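Local coordinates for probable secreted solute-binding lipoprotein (PDB 3I3V) that probably serves as the extracellular solute-binding component of a membrane transport system, a lipoprotein of the periplasmic binding protein class, at residues C[238-243]-C[260-265]. Numbering follows the deposited sequence.
Sequences NTEEAA and AGHTEV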
# COMPACT_ATOMS: atom_id res chain seq x y z
N ASN C 238 53.08 12.40 -45.40
CA ASN C 238 52.77 13.77 -44.98
C ASN C 238 53.00 14.83 -46.04
O ASN C 238 52.29 15.82 -46.08
CB ASN C 238 53.55 14.12 -43.71
CG ASN C 238 52.99 13.42 -42.51
OD1 ASN C 238 52.03 12.66 -42.62
ND2 ASN C 238 53.59 13.66 -41.34
N THR C 239 54.00 14.62 -46.89
CA THR C 239 54.29 15.56 -47.97
C THR C 239 53.52 15.10 -49.21
O THR C 239 53.64 15.68 -50.29
CB THR C 239 55.80 15.61 -48.30
OG1 THR C 239 56.25 14.31 -48.69
CG2 THR C 239 56.60 16.09 -47.10
N GLU C 240 52.75 14.04 -49.03
CA GLU C 240 51.94 13.49 -50.10
C GLU C 240 52.73 12.99 -51.30
O GLU C 240 52.40 13.29 -52.45
CB GLU C 240 50.90 14.52 -50.56
CG GLU C 240 49.89 14.89 -49.49
CD GLU C 240 48.86 15.89 -49.98
OE1 GLU C 240 49.25 16.99 -50.41
OE2 GLU C 240 47.65 15.57 -49.95
N GLU C 241 53.79 12.23 -51.03
CA GLU C 241 54.59 11.64 -52.10
C GLU C 241 54.11 10.20 -52.29
O GLU C 241 54.35 9.59 -53.33
CB GLU C 241 56.08 11.68 -51.74
CG GLU C 241 56.66 13.09 -51.64
CD GLU C 241 56.48 13.90 -52.92
OE1 GLU C 241 56.86 13.41 -54.01
OE2 GLU C 241 55.95 15.04 -52.84
N ALA C 242 53.43 9.67 -51.28
CA ALA C 242 52.87 8.32 -51.34
C ALA C 242 51.42 8.48 -50.88
O ALA C 242 51.14 9.30 -50.01
CB ALA C 242 53.62 7.37 -50.42
N ALA C 243 50.52 7.70 -51.45
CA ALA C 243 49.10 7.81 -51.14
C ALA C 243 48.52 6.84 -50.10
O ALA C 243 47.42 7.07 -49.61
CB ALA C 243 48.30 7.70 -52.43
N ALA C 260 45.25 15.40 -43.82
CA ALA C 260 44.23 14.60 -43.15
C ALA C 260 42.83 14.94 -43.62
O ALA C 260 41.94 14.08 -43.63
CB ALA C 260 44.33 14.79 -41.64
N GLY C 261 42.62 16.19 -44.02
CA GLY C 261 41.31 16.62 -44.49
C GLY C 261 40.74 15.70 -45.55
O GLY C 261 39.55 15.35 -45.51
N HIS C 262 41.57 15.32 -46.51
CA HIS C 262 41.14 14.43 -47.59
C HIS C 262 41.77 13.04 -47.51
O HIS C 262 42.20 12.47 -48.51
CB HIS C 262 41.42 15.06 -48.97
CG HIS C 262 42.83 15.56 -49.15
ND1 HIS C 262 43.13 16.90 -49.26
CD2 HIS C 262 44.00 14.90 -49.31
CE1 HIS C 262 44.43 17.04 -49.48
NE2 HIS C 262 44.98 15.84 -49.52
N THR C 263 41.83 12.49 -46.29
CA THR C 263 42.37 11.15 -46.06
C THR C 263 41.26 10.28 -45.48
O THR C 263 40.45 10.73 -44.67
CB THR C 263 43.60 11.17 -45.10
OG1 THR C 263 44.74 11.70 -45.79
CG2 THR C 263 43.95 9.76 -44.62
N GLU C 264 41.21 9.03 -45.90
CA GLU C 264 40.21 8.09 -45.43
C GLU C 264 40.87 6.83 -44.89
O GLU C 264 41.85 6.35 -45.45
CB GLU C 264 39.26 7.73 -46.56
CG GLU C 264 38.23 8.79 -46.87
CD GLU C 264 37.35 8.42 -48.04
OE1 GLU C 264 36.97 7.23 -48.15
OE2 GLU C 264 37.02 9.31 -48.85
N VAL C 265 40.32 6.28 -43.81
CA VAL C 265 40.88 5.07 -43.23
C VAL C 265 40.04 3.84 -43.52
O VAL C 265 38.81 3.91 -43.56
CB VAL C 265 41.05 5.19 -41.69
CG1 VAL C 265 42.05 6.28 -41.36
CG2 VAL C 265 39.72 5.48 -41.04
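A histidine–carboxylate hydrogen bond joins E240 and H262 across two helix-to-strand turns of the periplasmic-binding-protein fold, the first between helix 230-238 and strand 242-246, the second between helix 257-261 and strand 263-266. Both strands pair antiparallel with strand 122-131, and both side chains also touch its residue N131; the bond itself joins the turns that lead into the two strands. E240 is the first residue after helix 230-238 to leave helical phi/psi, and its positive phi with two bonds back into the last turn fits a Schellman motif. On the other side, T263 N hydrogen-bonds A260 O at 3.1 Å, spanning the turn that carries H262.

The two side chains approach from opposite directions and meet through a single polar pair, H262 NE2 donating to E240 OE2 at 2.7 Å. An N-H...O angle of 172° makes the bond nearly straight. The acceptor lies in the imidazole plane, at the ring edge, and carboxylate and ring planes differ by 24°, so the flat groups are close to coplanar rather than stacked. Beyond CG the E240 chain runs extended (chi2 -179°), which carries its carboxylate out to the ring. A leucine in place of H262 would probably leave E240 OE2 without this N-H partner and the two turns without their side-chain link. Only 64 Å² is buried between the segments, summed over both sides, which identifies a local surface tie rather than an extensive packing interface. H262 CE1 and H262 CD2, the carbons either side of NE2, lie 3.6 and 3.8 Å from E240 OE2.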